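CBS domain-containing protein (Agrobacterium tumefaciens, PDB 3FHM) probably acts as a nucleotide-sensing regulatory protein, binding AMP and NADH between its paired CBS domains, although its cellular function is not established. Local coordinates at residues R35-V40 against A136-I141; I58-V63 against I73-D78; V104-N109 against R125-E130. All blocks are in the same frame, centred on the assembly; numbering follows the deposited sequence.

Contact 1 (R35-V40 against A136-I141); sequences RDVVTV and AGIISI. With NAI (1,4-dihydronicotinamide adenine dinucleotide), chain F.
Val37 and Ile138 touch each other, CG1 to CG2, beside the flat adenine of the NADH in chain F. Ile138 CG2 lies over one face of the base, 3.5 Å from C4A, and Ile58 covers the opposite face. At the rim, the Val38 backbone makes both hydrogen bonds: Val38 N donates to N1A over 2.6 Å with a nearly straight 174° angle, while N6A donates to Val38 O at 3.0 Å. Val38 CG2 packs 3.3 Å from N1A on the Ile58 side. This is the nucleotide cleft of a CBS pair (Bateman module), in which loop residues 35-38, leading into strand 39-40, run past strand 134-140 of the other motif.

The two segments meet by van der Waals contact, with their closest CA atoms those of Arg35 and Gly137, 4.8 Å apart. Val37 CG2 rests 3.7 Å from Gly137 CA; CG1, anti to the backbone N (chi1 -158°), is the branch that reaches both Ile138 and the base. Gly137 has backbone angles that only glycine adopts readily, and the flanking carbonyl of Ala136 packs against the aliphatic part of Arg35. The guanidinium of Arg35 is engaged by Asp31 in a salt bridge.

Farther along, Ser140 is the N-cap of helix 141-147. Its OG accepts from Gly142 N and donates to the nicotinamide-side phosphate, with 2.6 Å between Ser140 OG and O2N.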
# COMPACT_ATOMS: atom_id res chain seq x y z
N ARG A 35 -11.45 -16.64 0.19
CA ARG A 35 -12.35 -15.99 1.17
C ARG A 35 -11.77 -15.73 2.56
O ARG A 35 -12.41 -15.10 3.40
CB ARG A 35 -13.74 -16.66 1.22
CG ARG A 35 -14.83 -15.69 0.72
CD ARG A 35 -16.15 -16.35 0.33
NE ARG A 35 -15.92 -17.07 -0.91
CZ ARG A 35 -16.44 -16.74 -2.09
NH1 ARG A 35 -17.27 -15.73 -2.21
NH2 ARG A 35 -16.13 -17.45 -3.16
N ASP A 36 -10.54 -16.17 2.79
CA ASP A 36 -9.93 -16.05 4.11
C ASP A 36 -9.52 -14.65 4.52
O ASP A 36 -9.20 -13.84 3.67
CB ASP A 36 -8.80 -17.04 4.29
CG ASP A 36 -9.26 -18.26 5.14
OD1 ASP A 36 -9.35 -19.38 4.56
OD2 ASP A 36 -9.57 -18.08 6.37
N VAL A 37 -9.60 -14.34 5.82
CA VAL A 37 -9.03 -13.08 6.31
C VAL A 37 -8.02 -13.26 7.44
O VAL A 37 -8.34 -13.92 8.44
CB VAL A 37 -10.07 -12.07 6.84
CG1 VAL A 37 -9.49 -10.67 6.79
CG2 VAL A 37 -11.36 -12.13 6.03
N VAL A 38 -6.82 -12.67 7.30
CA VAL A 38 -5.88 -12.67 8.41
C VAL A 38 -6.18 -11.60 9.45
O VAL A 38 -6.41 -10.42 9.13
CB VAL A 38 -4.42 -12.57 8.00
CG1 VAL A 38 -3.54 -13.20 9.09
CG2 VAL A 38 -4.18 -13.30 6.67
N THR A 39 -6.17 -12.04 10.70
CA THR A 39 -6.52 -11.20 11.80
C THR A 39 -5.48 -11.28 12.94
O THR A 39 -4.80 -12.29 13.13
CB THR A 39 -7.87 -11.60 12.34
OG1 THR A 39 -7.81 -12.95 12.75
CG2 THR A 39 -8.90 -11.52 11.25
N VAL A 40 -5.38 -10.17 13.69
CA VAL A 40 -4.79 -10.09 15.04
C VAL A 40 -5.81 -9.61 16.13
O VAL A 40 -6.75 -8.88 15.80
CB VAL A 40 -3.57 -9.12 14.97
CG1 VAL A 40 -2.43 -9.74 14.07
CG2 VAL A 40 -4.00 -7.67 14.47
N ALA A 136 -16.57 -11.71 5.65
CA ALA A 136 -16.58 -12.78 4.62
C ALA A 136 -15.47 -12.65 3.60
O ALA A 136 -15.40 -13.41 2.65
CB ALA A 136 -17.98 -12.86 3.90
N GLY A 137 -14.60 -11.67 3.75
CA GLY A 137 -13.41 -11.66 2.94
C GLY A 137 -12.83 -10.28 2.90
O GLY A 137 -13.32 -9.42 3.60
N ILE A 138 -11.81 -10.07 2.09
CA ILE A 138 -11.18 -8.76 1.99
C ILE A 138 -10.72 -8.54 0.59
O ILE A 138 -10.13 -9.46 -0.02
CB ILE A 138 -10.01 -8.58 3.05
CG1 ILE A 138 -9.65 -7.09 3.25
CG2 ILE A 138 -8.82 -9.59 2.83
CD1 ILE A 138 -8.82 -6.78 4.50
N ILE A 139 -11.02 -7.34 0.07
CA ILE A 139 -10.59 -6.89 -1.28
C ILE A 139 -9.55 -5.76 -1.16
O ILE A 139 -9.76 -4.77 -0.39
CB ILE A 139 -11.79 -6.34 -2.16
CG1 ILE A 139 -12.84 -7.43 -2.55
CG2 ILE A 139 -11.24 -5.51 -3.37
CD1 ILE A 139 -12.34 -8.80 -3.36
N SER A 140 -8.45 -5.89 -1.92
CA SER A 140 -7.43 -4.87 -1.95
C SER A 140 -7.27 -4.21 -3.35
O SER A 140 -7.60 -4.83 -4.40
CB SER A 140 -6.14 -5.54 -1.65
OG SER A 140 -5.52 -5.71 -2.89
N ILE A 141 -6.77 -2.96 -3.35
CA ILE A 141 -6.49 -2.25 -4.61
C ILE A 141 -5.76 -3.12 -5.69
O ILE A 141 -5.97 -2.92 -6.85
CB ILE A 141 -5.75 -0.92 -4.35
CG1 ILE A 141 -5.91 0.02 -5.56
CG2 ILE A 141 -4.25 -1.14 -4.04
CD1 ILE A 141 -5.37 1.45 -5.30
PA NAI F . -1.54 -6.27 -0.07
O1A NAI F . -0.12 -6.57 -0.32
O2A NAI F . -2.08 -5.78 1.26
O5B NAI F . -2.40 -7.57 -0.34
C5B NAI F . -1.87 -8.69 -1.10
C4B NAI F . -2.93 -9.75 -1.20
O4B NAI F . -3.31 -10.21 0.09
C3B NAI F . -4.15 -9.09 -1.76
O3B NAI F . -4.66 -10.07 -2.68
C2B NAI F . -5.11 -8.94 -0.63
O2B NAI F . -6.30 -9.48 -1.10
C1B NAI F . -4.67 -9.97 0.35
N9A NAI F . -4.87 -9.54 1.75
C8A NAI F . -4.59 -8.33 2.27
N7A NAI F . -4.93 -8.31 3.58
C5A NAI F . -5.41 -9.50 3.91
C6A NAI F . -5.92 -10.14 5.13
N6A NAI F . -5.97 -9.43 6.29
N1A NAI F . -6.34 -11.43 5.08
C2A NAI F . -6.29 -12.11 3.93
N3A NAI F . -5.80 -11.58 2.80
C4A NAI F . -5.37 -10.31 2.72
O3 NAI F . -2.30 -5.32 -1.12
PN NAI F . -1.85 -4.58 -2.50
O1N NAI F . -1.45 -3.13 -2.46
O2N NAI F . -3.10 -4.85 -3.26
O5D NAI F . -0.60 -5.42 -3.06
C5D NAI F . 0.80 -5.12 -2.93
C4D NAI F . 1.42 -5.37 -4.30
O4D NAI F . 1.11 -6.72 -4.72
C3D NAI F . 0.81 -4.41 -5.36
O3D NAI F . 1.80 -3.88 -6.24
C2D NAI F . -0.14 -5.24 -6.22
O2D NAI F . -0.25 -4.75 -7.58
C1D NAI F . 0.48 -6.64 -6.03
N1N NAI F . -0.55 -7.63 -6.06
C2N NAI F . -0.37 -8.64 -6.93
C3N NAI F . -1.34 -9.66 -7.05
C7N NAI F . -1.07 -10.79 -8.03
O7N NAI F . -1.87 -11.73 -8.14
N7N NAI F . 0.09 -10.75 -8.70
C4N NAI F . -2.51 -9.62 -6.25
C5N NAI F . -2.68 -8.53 -5.36
C6N NAI F . -1.67 -7.52 -5.26

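Contact 2 (I58-V63 against I73-D78); sequences IGAVVV and IFTERD. With AMP (adenosine monophosphate), chain E; NAI (1,4-dihydronicotinamide adenine dinucleotide), chain F.
The β hairpin of strands 60-64 and 70-75 is pinned by Val61 and Phe74, an antiparallel hydrogen-bonded pair: Val61 N reaches Phe74 O at 3.0 Å, and Phe74 N reaches Val61 O at 3.1 Å with a 178° angle. A third bond, from Glu76 N to Gly59 O (3.1 Å), carries the pairing past the strand ends into the first turn of helix 76-86.

On the side of the sheet bearing Val61 and Phe74, Val61 CG2 meets the Phe74 ring at its edge, and helix 46-56 packs against both, consistent with the β-α-β-β-α fold of a CBS motif. On the other side Ile73 and Thr75 meet AMP and Ala60 meets the NADH of chain F. There Ile73 CG2 and CD1 lie against the AMP base.

Thr75 and Asp78 form a capping box at the helix start, its Thr75 N to Asp78 OD2 bond weak at 3.5 Å. Thr75 OG1, set between backbone N and carbonyl carbon (chi1 75°), accepts from Arg77 N and donates to AMP O2P at 2.8 Å, whereas Asp78 OD2 takes the ribose O2' at 2.8 Å. Gly59 N donates to O2A of the chain F NADH (2.7 Å). Glu76 forms salt bridges with Arg77 and Arg125 of the second subunit.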
# COMPACT_ATOMS: atom_id res chain seq x y z
N ILE A 58 1.21 -9.54 3.53
CA ILE A 58 0.08 -8.66 3.25
C ILE A 58 0.26 -7.23 3.79
O ILE A 58 1.15 -6.99 4.52
CB ILE A 58 -1.24 -9.32 3.69
CG1 ILE A 58 -1.30 -9.49 5.23
CG2 ILE A 58 -1.37 -10.60 3.00
CD1 ILE A 58 -2.09 -10.73 5.73
N GLY A 59 -0.56 -6.28 3.38
CA GLY A 59 -0.43 -4.92 3.86
C GLY A 59 -1.38 -4.51 4.98
O GLY A 59 -1.28 -3.38 5.48
N ALA A 60 -2.27 -5.41 5.40
CA ALA A 60 -3.36 -5.12 6.26
C ALA A 60 -3.68 -6.31 7.16
O ALA A 60 -3.46 -7.47 6.79
CB ALA A 60 -4.53 -4.82 5.44
N VAL A 61 -4.16 -6.01 8.36
CA VAL A 61 -4.72 -7.01 9.25
C VAL A 61 -5.94 -6.42 9.95
O VAL A 61 -5.95 -5.22 10.30
CB VAL A 61 -3.71 -7.69 10.27
CG1 VAL A 61 -2.82 -8.77 9.57
CG2 VAL A 61 -2.90 -6.74 11.03
N VAL A 62 -6.97 -7.23 10.09
CA VAL A 62 -8.21 -6.79 10.72
C VAL A 62 -8.13 -7.13 12.22
O VAL A 62 -7.76 -8.27 12.59
CB VAL A 62 -9.48 -7.46 10.07
CG1 VAL A 62 -10.76 -6.95 10.63
CG2 VAL A 62 -9.48 -7.23 8.58
N VAL A 63 -8.45 -6.13 13.05
CA VAL A 63 -8.47 -6.29 14.51
C VAL A 63 -9.83 -6.79 15.02
O VAL A 63 -10.82 -6.04 14.99
CB VAL A 63 -8.14 -4.97 15.32
CG1 VAL A 63 -7.70 -5.30 16.73
CG2 VAL A 63 -7.07 -4.18 14.65
N ILE A 73 -8.90 -1.70 11.88
CA ILE A 73 -8.06 -2.20 10.80
C ILE A 73 -6.70 -1.45 10.92
O ILE A 73 -6.64 -0.24 11.20
CB ILE A 73 -8.82 -2.10 9.43
CG1 ILE A 73 -8.09 -2.80 8.33
CG2 ILE A 73 -9.03 -0.65 8.97
CD1 ILE A 73 -8.66 -2.32 7.02
N PHE A 74 -5.61 -2.21 10.79
CA PHE A 74 -4.26 -1.67 10.91
C PHE A 74 -3.50 -1.99 9.62
O PHE A 74 -3.49 -3.16 9.20
CB PHE A 74 -3.55 -2.30 12.14
CG PHE A 74 -2.07 -1.97 12.27
CD1 PHE A 74 -1.65 -0.81 12.94
CD2 PHE A 74 -1.09 -2.86 11.75
CE1 PHE A 74 -0.30 -0.49 13.09
CE2 PHE A 74 0.32 -2.57 11.87
CZ PHE A 74 0.71 -1.36 12.54
N THR A 75 -2.89 -0.98 9.00
CA THR A 75 -2.11 -1.23 7.74
C THR A 75 -0.70 -0.70 7.89
O THR A 75 -0.41 0.14 8.87
CB THR A 75 -2.75 -0.48 6.51
OG1 THR A 75 -2.47 0.94 6.56
CG2 THR A 75 -4.26 -0.71 6.47
N GLU A 76 0.15 -1.08 6.94
CA GLU A 76 1.50 -0.46 6.84
C GLU A 76 1.48 1.12 6.98
O GLU A 76 2.45 1.74 7.48
CB GLU A 76 2.20 -0.90 5.54
CG GLU A 76 1.34 -0.64 4.26
CD GLU A 76 1.55 -1.66 3.08
OE1 GLU A 76 0.60 -1.75 2.26
OE2 GLU A 76 2.61 -2.33 2.96
N ARG A 77 0.38 1.77 6.55
CA ARG A 77 0.37 3.19 6.61
C ARG A 77 0.21 3.67 8.07
O ARG A 77 0.80 4.67 8.45
CB ARG A 77 -0.69 3.76 5.70
CG ARG A 77 -0.91 5.29 5.82
CD ARG A 77 0.24 6.03 5.19
NE ARG A 77 0.58 5.55 3.85
CZ ARG A 77 0.23 6.16 2.72
NH1 ARG A 77 -0.45 7.30 2.78
NH2 ARG A 77 0.59 5.64 1.53
N ASP A 78 -0.54 2.94 8.89
CA ASP A 78 -0.58 3.24 10.31
C ASP A 78 0.78 3.03 10.99
O ASP A 78 1.12 3.80 11.93
CB ASP A 78 -1.68 2.46 11.02
CG ASP A 78 -3.03 2.95 10.63
OD1 ASP A 78 -3.28 4.13 10.89
OD2 ASP A 78 -3.83 2.18 10.05
P AMP E . -4.15 1.61 3.28
O1P AMP E . -5.30 0.71 3.51
O2P AMP E . -2.83 1.17 3.81
O3P AMP E . -4.18 2.20 1.87
O5' AMP E . -4.63 2.65 4.41
C5' AMP E . -4.14 3.97 4.73
C4' AMP E . -5.06 4.47 5.85
O4' AMP E . -6.41 4.15 5.54
C3' AMP E . -4.81 3.73 7.16
O3' AMP E . -5.04 4.51 8.33
C2' AMP E . -5.87 2.71 7.22
O2' AMP E . -6.18 2.49 8.57
C1' AMP E . -7.00 3.38 6.57
N9 AMP E . -7.92 2.32 6.11
C8 AMP E . -7.68 1.12 5.53
N7 AMP E . -8.80 0.36 5.30
C5 AMP E . -9.78 1.13 5.73
C6 AMP E . -11.23 0.97 5.78
N6 AMP E . -11.82 -0.16 5.32
N1 AMP E . -11.92 1.99 6.30
C2 AMP E . -11.34 3.13 6.79
N3 AMP E . -10.03 3.36 6.80
C4 AMP E . -9.23 2.40 6.27
PA NAI F . -1.54 -6.27 -0.07
O1A NAI F . -0.12 -6.57 -0.32
O2A NAI F . -2.08 -5.78 1.26
O5B NAI F . -2.40 -7.57 -0.34
C5B NAI F . -1.87 -8.69 -1.10
C4B NAI F . -2.93 -9.75 -1.20
O4B NAI F . -3.31 -10.21 0.09
C3B NAI F . -4.15 -9.09 -1.76
O3B NAI F . -4.66 -10.07 -2.68
C2B NAI F . -5.11 -8.94 -0.63
O2B NAI F . -6.30 -9.48 -1.10
C1B NAI F . -4.67 -9.97 0.35
N9A NAI F . -4.87 -9.54 1.75
C8A NAI F . -4.59 -8.33 2.27
N7A NAI F . -4.93 -8.31 3.58
C5A NAI F . -5.41 -9.50 3.91
C6A NAI F . -5.92 -10.14 5.13
N6A NAI F . -5.97 -9.43 6.29
N1A NAI F . -6.34 -11.43 5.08
C2A NAI F . -6.29 -12.11 3.93
N3A NAI F . -5.80 -11.58 2.80
C4A NAI F . -5.37 -10.31 2.72
O3 NAI F . -2.30 -5.32 -1.12
PN NAI F . -1.85 -4.58 -2.50
O1N NAI F . -1.45 -3.13 -2.46
O2N NAI F . -3.10 -4.85 -3.26
O5D NAI F . -0.60 -5.42 -3.06
C5D NAI F . 0.80 -5.12 -2.93
C4D NAI F . 1.42 -5.37 -4.30
O4D NAI F . 1.11 -6.72 -4.72
C3D NAI F . 0.81 -4.41 -5.36
O3D NAI F . 1.80 -3.88 -6.24
C2D NAI F . -0.14 -5.24 -6.22
O2D NAI F . -0.25 -4.75 -7.58
C1D NAI F . 0.48 -6.64 -6.03
N1N NAI F . -0.55 -7.63 -6.06
C2N NAI F . -0.37 -8.64 -6.93
C3N NAI F . -1.34 -9.66 -7.05
C7N NAI F . -1.07 -10.79 -8.03
O7N NAI F . -1.87 -11.73 -8.14
N7N NAI F . 0.09 -10.75 -8.70
C4N NAI F . -2.51 -9.62 -6.25
C5N NAI F . -2.68 -8.53 -5.36
C6N NAI F . -1.67 -7.52 -5.26

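Contact 3 (V104-N109 against R125-E130); sequences VRCQHN and RHVPVE. With AMP (adenosine monophosphate), chain E; NAI (1,4-dihydronicotinamide adenine dinucleotide), chain O.
Glu130, Cys106 and Arg105 lose the most surface here. Cys106 is the backbone anchor: its N donates to Pro128 O at 3.1 Å, and its O receives Glu130 N at 2.9 Å. These two bonds make a single bridge between Cys106 and Val129; end to end, 104-108 and 127-130 run 59° apart. The SG of Cys106, placed between backbone N and carbonyl carbon (chi1 65°), turns inward onto the CG2 methyls of Val127 and Val129, with Leu115 and Val26 closing round it.

At the outer end, the Arg105 and Glu130 side chains cross at an angle, their guanidinium and carboxylate planes 81° apart. Arg105 CD comes 3.4 Å from Glu130 OE1, yet NH2 stays 4.3 Å from the same oxygen, beyond a salt bridge; Arg105 NE instead donates to Val103 O. Gln107 lies side by side with Glu130, but Gln107 OE1 and Glu130 OE2, 3.4 Å apart, are two acceptors and not hydrogen-bonded.

Loop and strand belong to the second CBS motif and hold the adenine and part of the phosphate of AMP; Thr75 and Asp78 of the first motif complete the site. Val104 N donates to adenine N1 (3.1 Å), and adenine N6 donates to Val104 O (3.0 Å), the carbonyl that also packs on Pro128 CD. His126 ND1 donates to O1P, and Arg125 NE to O3P at 2.9 Å. AMP thus sits at the Arg125 guanidinium's edge, while C5D of the chain O NADH lies over one face, offset toward the rim; NH2 bonds O1N only weakly.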
# COMPACT_ATOMS: atom_id res chain seq x y z
N VAL A 104 -14.90 1.11 6.79
CA VAL A 104 -15.82 1.08 5.62
C VAL A 104 -15.77 -0.31 4.90
O VAL A 104 -14.69 -0.86 4.71
CB VAL A 104 -15.51 2.22 4.59
CG1 VAL A 104 -16.41 2.16 3.39
CG2 VAL A 104 -15.61 3.55 5.21
N ARG A 105 -16.93 -0.86 4.50
CA ARG A 105 -17.08 -2.23 3.93
C ARG A 105 -17.78 -2.24 2.57
O ARG A 105 -18.44 -1.27 2.19
CB ARG A 105 -17.99 -3.09 4.83
CG ARG A 105 -17.71 -3.06 6.34
CD ARG A 105 -18.96 -2.70 7.18
NE ARG A 105 -18.57 -1.95 8.39
CZ ARG A 105 -19.28 -1.86 9.52
NH1 ARG A 105 -18.83 -1.16 10.55
NH2 ARG A 105 -20.45 -2.49 9.63
N CYS A 106 -17.67 -3.36 1.86
CA CYS A 106 -18.57 -3.64 0.71
C CYS A 106 -19.33 -4.99 0.79
O CYS A 106 -19.17 -5.75 1.75
CB CYS A 106 -17.85 -3.55 -0.60
SG CYS A 106 -16.66 -4.78 -0.66
N GLN A 107 -20.17 -5.27 -0.22
CA GLN A 107 -21.03 -6.46 -0.26
C GLN A 107 -20.64 -7.36 -1.41
O GLN A 107 -19.84 -6.99 -2.24
CB GLN A 107 -22.47 -6.03 -0.46
CG GLN A 107 -23.17 -5.63 0.79
CD GLN A 107 -22.76 -4.26 1.33
OE1 GLN A 107 -22.85 -4.00 2.55
NE2 GLN A 107 -22.34 -3.36 0.44
N HIS A 108 -21.24 -8.55 -1.47
CA HIS A 108 -20.89 -9.54 -2.52
C HIS A 108 -21.19 -9.03 -3.92
O HIS A 108 -20.61 -9.48 -4.93
CB HIS A 108 -21.57 -10.90 -2.30
CG HIS A 108 -20.73 -11.86 -1.50
ND1 HIS A 108 -19.76 -12.66 -2.07
CD2 HIS A 108 -20.71 -12.14 -0.16
CE1 HIS A 108 -19.17 -13.38 -1.12
NE2 HIS A 108 -19.73 -13.08 0.04
N ASN A 109 -22.09 -8.06 -3.94
CA ASN A 109 -22.66 -7.57 -5.17
C ASN A 109 -22.21 -6.16 -5.47
O ASN A 109 -22.69 -5.52 -6.40
CB ASN A 109 -24.21 -7.72 -5.16
CG ASN A 109 -24.89 -6.90 -4.08
OD1 ASN A 109 -24.40 -6.78 -2.96
ND2 ASN A 109 -26.02 -6.35 -4.41
N ARG A 125 -6.91 1.61 0.77
CA ARG A 125 -6.63 0.60 -0.24
C ARG A 125 -7.17 -0.80 0.08
O ARG A 125 -6.85 -1.83 -0.65
CB ARG A 125 -5.09 0.47 -0.33
CG ARG A 125 -4.40 1.55 -1.12
CD ARG A 125 -2.88 1.38 -1.33
NE ARG A 125 -2.12 1.59 -0.09
CZ ARG A 125 -0.84 1.92 -0.02
NH1 ARG A 125 -0.26 2.04 1.14
NH2 ARG A 125 -0.13 2.15 -1.07
N HIS A 126 -7.91 -0.89 1.19
CA HIS A 126 -8.39 -2.17 1.70
C HIS A 126 -9.86 -1.98 2.02
O HIS A 126 -10.28 -0.95 2.66
CB HIS A 126 -7.56 -2.63 2.89
CG HIS A 126 -6.18 -3.14 2.52
ND1 HIS A 126 -5.03 -2.40 2.76
CD2 HIS A 126 -5.78 -4.30 1.90
CE1 HIS A 126 -3.98 -3.11 2.35
NE2 HIS A 126 -4.41 -4.26 1.81
N VAL A 127 -10.67 -2.91 1.49
CA VAL A 127 -12.10 -2.93 1.89
C VAL A 127 -12.59 -4.34 2.26
O VAL A 127 -12.58 -5.24 1.43
CB VAL A 127 -13.08 -2.05 0.96
CG1 VAL A 127 -12.36 -1.28 -0.12
CG2 VAL A 127 -14.27 -2.89 0.39
N PRO A 128 -12.93 -4.52 3.57
CA PRO A 128 -13.46 -5.75 4.17
C PRO A 128 -14.81 -6.02 3.56
O PRO A 128 -15.60 -5.08 3.39
CB PRO A 128 -13.62 -5.36 5.67
CG PRO A 128 -12.68 -4.29 5.90
CD PRO A 128 -12.76 -3.48 4.60
N VAL A 129 -15.09 -7.28 3.23
CA VAL A 129 -16.43 -7.70 2.71
C VAL A 129 -17.41 -8.24 3.79
O VAL A 129 -17.08 -9.14 4.59
CB VAL A 129 -16.34 -8.68 1.45
CG1 VAL A 129 -17.71 -8.87 0.79
CG2 VAL A 129 -15.36 -8.19 0.40
N GLU A 130 -18.61 -7.67 3.80
CA GLU A 130 -19.68 -8.06 4.74
C GLU A 130 -20.92 -8.69 4.05
O GLU A 130 -21.25 -8.36 2.92
CB GLU A 130 -20.09 -6.84 5.59
CG GLU A 130 -21.48 -6.89 6.16
CD GLU A 130 -22.23 -5.61 5.87
OE1 GLU A 130 -21.62 -4.53 6.07
OE2 GLU A 130 -23.42 -5.71 5.45
P AMP E . -4.15 1.61 3.28
O1P AMP E . -5.30 0.71 3.51
O2P AMP E . -2.83 1.17 3.81
O3P AMP E . -4.18 2.20 1.87
O5' AMP E . -4.63 2.65 4.41
C5' AMP E . -4.14 3.97 4.73
C4' AMP E . -5.06 4.47 5.85
O4' AMP E . -6.41 4.15 5.54
C3' AMP E . -4.81 3.73 7.16
O3' AMP E . -5.04 4.51 8.33
C2' AMP E . -5.87 2.71 7.22
O2' AMP E . -6.18 2.49 8.57
C1' AMP E . -7.00 3.38 6.57
N9 AMP E . -7.92 2.32 6.11
C8 AMP E . -7.68 1.12 5.53
N7 AMP E . -8.80 0.36 5.30
C5 AMP E . -9.78 1.13 5.73
C6 AMP E . -11.23 0.97 5.78
N6 AMP E . -11.82 -0.16 5.32
N1 AMP E . -11.92 1.99 6.30
C2 AMP E . -11.34 3.13 6.79
N3 AMP E . -10.03 3.36 6.80
C4 AMP E . -9.23 2.40 6.27
PA NAI O . 1.06 6.85 -2.38
O1A NAI O . 0.26 7.02 -1.08
O2A NAI O . 2.53 6.46 -2.41
O5B NAI O . 0.79 8.11 -3.34
C5B NAI O . -0.06 9.18 -2.96
C4B NAI O . 0.34 10.26 -3.96
O4B NAI O . 1.71 10.63 -3.80
C3B NAI O . 0.27 9.78 -5.41
O3B NAI O . -0.18 10.92 -6.15
C2B NAI O . 1.71 9.42 -5.79
O2B NAI O . 1.95 9.83 -7.11
C1B NAI O . 2.50 10.41 -4.99
N9A NAI O . 3.87 10.04 -4.56
C8A NAI O . 4.24 8.93 -3.88
N7A NAI O . 5.58 8.93 -3.56
C5A NAI O . 6.11 10.09 -4.03
C6A NAI O . 7.45 10.74 -4.07
N6A NAI O . 8.56 10.15 -3.52
N1A NAI O . 7.56 11.94 -4.66
C2A NAI O . 6.52 12.56 -5.21
N3A NAI O . 5.29 12.02 -5.26
C4A NAI O . 5.00 10.82 -4.68
O3 NAI O . 0.44 5.70 -3.40
PN NAI O . -1.04 5.03 -3.54
O1N NAI O . -0.92 3.71 -2.88
O2N NAI O . -1.54 5.13 -4.97
O5D NAI O . -2.08 5.94 -2.67
C5D NAI O . -2.50 5.72 -1.33
C4D NAI O . -3.99 6.03 -1.21
O4D NAI O . -4.39 7.23 -1.84
C3D NAI O . -4.71 4.98 -1.99
O3D NAI O . -5.72 4.43 -1.12
C2D NAI O . -5.23 5.63 -3.26
O2D NAI O . -6.45 5.00 -3.61
C1D NAI O . -5.34 7.09 -2.91
N1N NAI O . -4.89 8.10 -3.92
C2N NAI O . -5.65 9.17 -4.25
C3N NAI O . -5.21 10.18 -5.16
C7N NAI O . -6.11 11.37 -5.51
O7N NAI O . -5.85 12.13 -6.48
N7N NAI O . -7.18 11.52 -4.73
C4N NAI O . -3.94 10.09 -5.74
C5N NAI O . -3.18 8.99 -5.37
C6N NAI O . -3.66 8.02 -4.47

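The three contacts frame two nucleotide sites of one CBS pair; Arg77 and Arg125 of the second subunit complete the chain F NADH site across the dimer. Contacts 1 and 2 join in one sheet, Val40 N lying 3.2 Å from Val62 O, and Val38 CG2 packs 3.4 Å from Ile58 CD1. Contacts 1 and 3 share the 126-131/134-140 hairpin, with Ile139 O and Val127 N 2.8 Å apart. Contacts 2 and 3, centres about 15 Å apart, meet where Ala60 CB approaches His126 CE1 at 3.6 Å, and both hold AMP. His126 NE2 bonds NADH O2A while its other nitrogen serves AMP. Val38 and Val104 grasp their adenines alike, consistent with the pseudo-twofold symmetry of a CBS pair.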